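Local structure of carbohydrate kinase, FGGY (Novosphingobium aromaticivorans, 3H6E) at residues 107-110 and 111-114; 134-137 and 138-142. The protein probably phosphorylates a carbohydrate substrate, as a presumed kinase of the FGGY family with the two-domain actin-like ATPase fold. All coordinates share one frame; numbering follows the deposited sequence.

Interaction 1: residues 107-110 and 111-114; sequences DYRS and QRDP
R112 CG sits over one face of the Y108 ring, a CH-pi contact 4.0 Å from the ring centroid, at the C-terminal turn of helix 102-109 in the N-terminal domain of this FGGY-family protein, where the chain enters the loop before helix 115-118. R112 CD follows beside the ring, 3.7 Å from Y108 CE2, and the guanidinium, its plane steeply inclined to the ring (74°), meets CE2 with its edge. The chain of Y108 leaves with CG anti to the backbone N (chi1 176°), which swings the ring forward past the helix end to the arginine. The turn itself is closed by Q111 N, which donates to Y108 O at 3.0 Å. Further out, D176 holds both polar ends: it takes a salt bridge from R112 NH2 and a hydrogen bond from the Y108 hydroxyl, while R112 NH2 also reaches S120 O. With an alanine here instead of Y108, R112 CG is likely to lose the ring face beneath it, and D176 the hydroxyl that bonds it. The side chains of R109 and R112 lie side by side. A water links the backbone carbonyl of R109 to the R112 guanidinium, donating to R109 O at 2.6 Å and accepting from R112 NH1 at 3.1 Å.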
ATOM      1  N   ASP A 107     -12.158  24.276   4.867  1.00 31.12           N
ATOM      2  CA  ASP A 107     -13.579  24.147   4.574  1.00 32.74           C
ATOM      3  C   ASP A 107     -13.953  22.677   4.440  1.00 31.84           C
ATOM      4  O   ASP A 107     -14.962  22.229   4.987  1.00 31.31           O
ATOM      5  CB  ASP A 107     -13.938  24.891   3.285  1.00 34.83           C
ATOM      6  CG  ASP A 107     -13.840  26.397   3.433  1.00 37.38           C
ATOM      7  OD1 ASP A 107     -13.106  26.857   4.336  1.00 38.23           O
ATOM      8  OD2 ASP A 107     -14.495  27.117   2.649  1.00 38.51           O
ATOM      9  N   TYR A 108     -13.136  21.932   3.704  1.00 30.85           N
ATOM     10  CA  TYR A 108     -13.368  20.507   3.530  1.00 30.67           C
ATOM     11  C   TYR A 108     -13.184  19.762   4.847  1.00 29.03           C
ATOM     12  O   TYR A 108     -14.031  18.964   5.242  1.00 27.82           O
ATOM     13  CB  TYR A 108     -12.441  19.928   2.463  1.00 28.21           C
ATOM     14  CG  TYR A 108     -12.584  18.432   2.320  1.00 27.80           C
ATOM     15  CD1 TYR A 108     -13.757  17.875   1.825  1.00 29.15           C
ATOM     16  CD2 TYR A 108     -11.551  17.574   2.685  1.00 25.72           C
ATOM     17  CE1 TYR A 108     -13.901  16.506   1.694  1.00 28.27           C
ATOM     18  CE2 TYR A 108     -11.684  16.203   2.555  1.00 24.68           C
ATOM     19  CZ  TYR A 108     -12.862  15.675   2.061  1.00 26.60           C
ATOM     20  OH  TYR A 108     -13.005  14.313   1.933  1.00 26.90           O
ATOM     21  N   ARG A 109     -12.075  20.038   5.524  1.00 28.31           N
ATOM     22  CA  ARG A 109     -11.740  19.351   6.769  1.00 30.27           C
ATOM     23  C   ARG A 109     -12.865  19.383   7.802  1.00 30.73           C
ATOM     24  O   ARG A 109     -13.024  18.440   8.577  1.00 30.11           O
ATOM     25  CB  ARG A 109     -10.471  19.946   7.383  1.00 27.77           C
ATOM     26  CG  ARG A 109      -9.194  19.455   6.754  1.00 28.35           C
ATOM     27  CD  ARG A 109      -8.935  18.010   7.101  1.00 27.26           C
ATOM     28  NE  ARG A 109      -7.831  17.460   6.322  1.00 28.52           N
ATOM     29  CZ  ARG A 109      -6.548  17.680   6.588  1.00 26.94           C
ATOM     30  NH1 ARG A 109      -6.210  18.449   7.613  1.00 23.74           N
ATOM     31  NH2 ARG A 109      -5.608  17.135   5.825  1.00 24.75           N
ATOM     32  N   SER A 110     -13.637  20.466   7.818  1.00 30.32           N
ATOM     33  CA  SER A 110     -14.635  20.671   8.870  1.00 32.82           C
ATOM     34  C   SER A 110     -15.979  20.035   8.539  1.00 30.77           C
ATOM     35  O   SER A 110     -16.934  20.153   9.306  1.00 31.94           O
ATOM     36  CB  SER A 110     -14.810  22.166   9.184  1.00 33.67           C
ATOM     37  OG  SER A 110     -15.169  22.904   8.025  1.00 35.06           O
ATOM     38  N   GLN A 111     -16.045  19.347   7.408  1.00 30.35           N
ATOM     39  CA  GLN A 111     -17.296  18.756   6.948  1.00 30.02           C
ATOM     40  C   GLN A 111     -17.164  17.243   6.695  1.00 28.54           C
ATOM     41  O   GLN A 111     -18.109  16.584   6.260  1.00 27.94           O
ATOM     42  CB  GLN A 111     -17.809  19.531   5.722  1.00 29.30           C
ATOM     43  CG  GLN A 111     -18.653  18.755   4.745  1.00 28.68           C
ATOM     44  CD  GLN A 111     -17.809  17.990   3.753  1.00 31.21           C
ATOM     45  OE1 GLN A 111     -16.593  17.872   3.914  1.00 30.43           O
ATOM     46  NE2 GLN A 111     -18.447  17.468   2.717  1.00 32.12           N
ATOM     47  N   ARG A 112     -15.991  16.696   7.009  1.00 27.68           N
ATOM     48  CA  ARG A 112     -15.734  15.261   6.870  1.00 25.91           C
ATOM     49  C   ARG A 112     -16.510  14.411   7.886  1.00 26.14           C
ATOM     50  O   ARG A 112     -16.923  14.900   8.943  1.00 25.01           O
ATOM     51  CB  ARG A 112     -14.234  14.982   7.004  1.00 26.81           C
ATOM     52  CG  ARG A 112     -13.395  15.466   5.826  1.00 26.45           C
ATOM     53  CD  ARG A 112     -11.904  15.434   6.153  1.00 25.23           C
ATOM     54  NE  ARG A 112     -11.307  14.105   6.012  1.00 25.37           N
ATOM     55  CZ  ARG A 112     -11.030  13.280   7.022  1.00 25.91           C
ATOM     56  NH1 ARG A 112     -11.297  13.630   8.272  1.00 25.85           N
ATOM     57  NH2 ARG A 112     -10.478  12.098   6.780  1.00 23.56           N
ATOM     58  N   ASP A 113     -16.708  13.138   7.554  1.00 24.17           N
ATOM     59  CA  ASP A 113     -17.349  12.192   8.463  1.00 23.87           C
ATOM     60  C   ASP A 113     -16.387  11.818   9.585  1.00 24.01           C
ATOM     61  O   ASP A 113     -15.192  12.065   9.478  1.00 24.35           O
ATOM     62  CB  ASP A 113     -17.778  10.931   7.711  1.00 24.41           C
ATOM     63  CG  ASP A 113     -19.021  11.140   6.886  1.00 24.84           C
ATOM     64  OD1 ASP A 113     -19.794  12.063   7.202  1.00 28.31           O
ATOM     65  OD2 ASP A 113     -19.233  10.377   5.925  1.00 26.45           O
ATOM     66  N   PRO A 114     -16.905  11.221  10.670  1.00 24.25           N
ATOM     67  CA  PRO A 114     -16.030  10.834  11.781  1.00 23.92           C
ATOM     68  C   PRO A 114     -15.129   9.669  11.371  1.00 23.97           C
ATOM     69  O   PRO A 114     -15.535   8.844  10.552  1.00 23.47           O
ATOM     70  CB  PRO A 114     -17.015  10.373  12.869  1.00 23.57           C
ATOM     71  CG  PRO A 114     -18.364  10.850  12.428  1.00 22.19           C
ATOM     72  CD  PRO A 114     -18.311  10.878  10.935  1.00 23.99           C
TER
HETATM   73  O   HOH W   1     -11.801  16.427   9.555  1.00 25.57           O

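Interaction 2: residues 134-137 and 138-142; sequences WWLD and QLHPD
Q138 opens the second half of the contact near the C-terminal end of helix 129-139, its N donating to W135 O at 2.6 Å. The same oxygen also accepts from L139 N, at 3.2 Å, so two successive amides share one acceptor as the helix nears its end. L139 then supplies the main side-chain contact, one turn on from W135. Its CD1 stands over the centre of the five-membered ring of W135, 3.6 Å from the centroid and 13° off the normal, a CH-pi contact; L139 CD2 lies 3.5 Å from W135 NE1. The indole reaches this place because W135 CG is anti to the backbone N (chi1 -167°). The indole also packs against V104 of helix 102-109 and P101. H140 ends the helix with its N bonded to L136 O at 2.9 Å, and ND1 on its ring edge meets L136 CD2 in plane at 4.0 Å; F91 packs against both residues. P141, which has no amide hydrogen to give, begins helix 141-145, and its CA makes a CH...O contact of 3.2 Å with D137 O. The carboxylate of D137 is engaged by R197 and W194. Main-chain bonds thus finish one helix, a proline CH approaches a carbonyl at the start of the next, and L139 is held mainly by dispersion against the indole.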
ATOM      1  N   TRP A 134     -13.479  17.851  -3.513  1.00 26.78           N
ATOM      2  CA  TRP A 134     -13.914  19.104  -2.903  1.00 27.98           C
ATOM      3  C   TRP A 134     -13.395  20.295  -3.697  1.00 28.17           C
ATOM      4  O   TRP A 134     -14.159  21.168  -4.105  1.00 27.97           O
ATOM      5  CB  TRP A 134     -13.412  19.191  -1.463  1.00 28.02           C
ATOM      6  CG  TRP A 134     -13.897  20.398  -0.723  1.00 30.01           C
ATOM      7  CD1 TRP A 134     -13.238  21.586  -0.566  1.00 29.85           C
ATOM      8  CD2 TRP A 134     -15.144  20.536  -0.032  1.00 30.09           C
ATOM      9  NE1 TRP A 134     -13.998  22.451   0.176  1.00 30.59           N
ATOM     10  CE2 TRP A 134     -15.175  21.834   0.516  1.00 32.13           C
ATOM     11  CE3 TRP A 134     -16.239  19.691   0.175  1.00 29.17           C
ATOM     12  CZ2 TRP A 134     -16.258  22.306   1.260  1.00 31.23           C
ATOM     13  CZ3 TRP A 134     -17.310  20.160   0.915  1.00 29.44           C
ATOM     14  CH2 TRP A 134     -17.313  21.455   1.450  1.00 30.98           C
ATOM     15  N   TRP A 135     -12.085  20.315  -3.908  1.00 27.77           N
ATOM     16  CA  TRP A 135     -11.435  21.381  -4.655  1.00 28.49           C
ATOM     17  C   TRP A 135     -11.959  21.433  -6.081  1.00 29.86           C
ATOM     18  O   TRP A 135     -12.430  22.470  -6.540  1.00 30.75           O
ATOM     19  CB  TRP A 135      -9.920  21.173  -4.650  1.00 29.80           C
ATOM     20  CG  TRP A 135      -9.143  22.354  -5.115  1.00 32.11           C
ATOM     21  CD1 TRP A 135      -9.542  23.660  -5.101  1.00 31.95           C
ATOM     22  CD2 TRP A 135      -7.807  22.348  -5.630  1.00 34.43           C
ATOM     23  NE1 TRP A 135      -8.545  24.465  -5.594  1.00 32.55           N
ATOM     24  CE2 TRP A 135      -7.466  23.685  -5.921  1.00 33.38           C
ATOM     25  CE3 TRP A 135      -6.868  21.342  -5.879  1.00 33.09           C
ATOM     26  CZ2 TRP A 135      -6.228  24.041  -6.452  1.00 32.36           C
ATOM     27  CZ3 TRP A 135      -5.639  21.698  -6.405  1.00 34.57           C
ATOM     28  CH2 TRP A 135      -5.331  23.036  -6.687  1.00 34.31           C
ATOM     29  N   LEU A 136     -11.885  20.303  -6.776  1.00 31.01           N
ATOM     30  CA  LEU A 136     -12.365  20.213  -8.153  1.00 31.75           C
ATOM     31  C   LEU A 136     -13.774  20.781  -8.335  1.00 31.07           C
ATOM     32  O   LEU A 136     -14.091  21.341  -9.382  1.00 33.37           O
ATOM     33  CB  LEU A 136     -12.304  18.766  -8.648  1.00 30.62           C
ATOM     34  CG  LEU A 136     -10.906  18.268  -9.016  1.00 30.74           C
ATOM     35  CD1 LEU A 136     -10.920  16.777  -9.295  1.00 28.58           C
ATOM     36  CD2 LEU A 136     -10.368  19.038 -10.215  1.00 32.74           C
ATOM     37  N   ASP A 137     -14.618  20.630  -7.320  1.00 29.87           N
ATOM     38  CA  ASP A 137     -15.975  21.158  -7.380  1.00 31.25           C
ATOM     39  C   ASP A 137     -15.958  22.679  -7.515  1.00 34.54           C
ATOM     40  O   ASP A 137     -16.917  23.274  -8.005  1.00 36.33           O
ATOM     41  CB  ASP A 137     -16.789  20.736  -6.151  1.00 30.60           C
ATOM     42  CG  ASP A 137     -17.515  19.408  -6.350  1.00 32.03           C
ATOM     43  OD1 ASP A 137     -17.611  18.942  -7.506  1.00 31.71           O
ATOM     44  OD2 ASP A 137     -18.001  18.833  -5.352  1.00 31.30           O
ATOM     45  N   GLN A 138     -14.860  23.299  -7.086  1.00 33.22           N
ATOM     46  CA  GLN A 138     -14.689  24.746  -7.201  1.00 32.18           C
ATOM     47  C   GLN A 138     -14.106  25.154  -8.551  1.00 34.47           C
ATOM     48  O   GLN A 138     -14.594  26.088  -9.186  1.00 33.69           O
ATOM     49  CB  GLN A 138     -13.783  25.277  -6.089  1.00 33.45           C
ATOM     50  CG  GLN A 138     -14.426  25.339  -4.719  1.00 35.19           C
ATOM     51  CD  GLN A 138     -13.783  26.393  -3.835  1.00 40.22           C
ATOM     52  OE1 GLN A 138     -14.266  26.681  -2.738  1.00 43.12           O
ATOM     53  NE2 GLN A 138     -12.690  26.984  -4.313  1.00 37.66           N
ATOM     54  N   LEU A 139     -13.060  24.452  -8.980  1.00 34.90           N
ATOM     55  CA  LEU A 139     -12.342  24.796 -10.205  1.00 34.77           C
ATOM     56  C   LEU A 139     -13.122  24.435 -11.470  1.00 35.58           C
ATOM     57  O   LEU A 139     -12.985  25.087 -12.504  1.00 33.97           O
ATOM     58  CB  LEU A 139     -10.982  24.096 -10.236  1.00 34.81           C
ATOM     59  CG  LEU A 139     -10.125  24.136  -8.970  1.00 34.87           C
ATOM     60  CD1 LEU A 139      -9.016  23.101  -9.053  1.00 30.91           C
ATOM     61  CD2 LEU A 139      -9.555  25.528  -8.736  1.00 35.07           C
ATOM     62  N   HIS A 140     -13.923  23.380 -11.387  1.00 34.97           N
ATOM     63  CA  HIS A 140     -14.666  22.903 -12.545  1.00 36.51           C
ATOM     64  C   HIS A 140     -16.053  22.438 -12.131  1.00 36.61           C
ATOM     65  O   HIS A 140     -16.413  21.278 -12.343  1.00 35.42           O
ATOM     66  CB  HIS A 140     -13.905  21.766 -13.229  1.00 38.15           C
ATOM     67  CG  HIS A 140     -12.516  22.135 -13.647  1.00 39.52           C
ATOM     68  ND1 HIS A 140     -11.393  21.535 -13.118  1.00 40.87           N
ATOM     69  CD2 HIS A 140     -12.067  23.053 -14.535  1.00 40.36           C
ATOM     70  CE1 HIS A 140     -10.314  22.060 -13.670  1.00 41.03           C
ATOM     71  NE2 HIS A 140     -10.695  22.985 -14.533  1.00 40.56           N
ATOM     72  N   PRO A 141     -16.838  23.355 -11.543  1.00 37.27           N
ATOM     73  CA  PRO A 141     -18.151  23.061 -10.955  1.00 38.68           C
ATOM     74  C   PRO A 141     -19.059  22.267 -11.887  1.00 39.03           C
ATOM     75  O   PRO A 141     -19.615  21.247 -11.477  1.00 40.02           O
ATOM     76  CB  PRO A 141     -18.742  24.452 -10.708  1.00 39.80           C
ATOM     77  CG  PRO A 141     -17.550  25.334 -10.547  1.00 37.46           C
ATOM     78  CD  PRO A 141     -16.513  24.791 -11.476  1.00 35.20           C
ATOM     79  N   ASP A 142     -19.198  22.729 -13.126  1.00 40.17           N
ATOM     80  CA  ASP A 142     -20.101  22.098 -14.084  1.00 40.80           C
ATOM     81  C   ASP A 142     -19.575  20.747 -14.550  1.00 38.96           C
ATOM     82  O   ASP A 142     -20.303  19.752 -14.561  1.00 38.02           O
ATOM     83  CB  ASP A 142     -20.332  23.019 -15.286  1.00 44.40           C
ATOM     84  CG  ASP A 142     -20.869  24.383 -14.881  1.00 44.71           C
ATOM     85  OD1 ASP A 142     -20.831  25.312 -15.717  1.00 48.94           O
ATOM     86  OD2 ASP A 142     -21.324  24.529 -13.725  1.00 43.68           O
TER

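Both contacts lie at C-terminal helix ends in the family's N-terminal domain, far from the chain's centre. Interaction 1 is a surface contact with Y108 as its one buried residue, whereas interaction 2 is partly buried, with W135 and L136 buried. Their chemistry differs accordingly: 107-114 joins an aromatic face to an arginine whose charge is met by D176, while 134-142 sets a leucine on an indole and relies on three main-chain bonds. The two touch directly, Y108 CD1 lying 3.5 Å from W134 CE3, with the rings inclined at about 50°. This packs helix 102-109 against helix 129-139, and W194 contacts both, lying against Y108 and bonding D137.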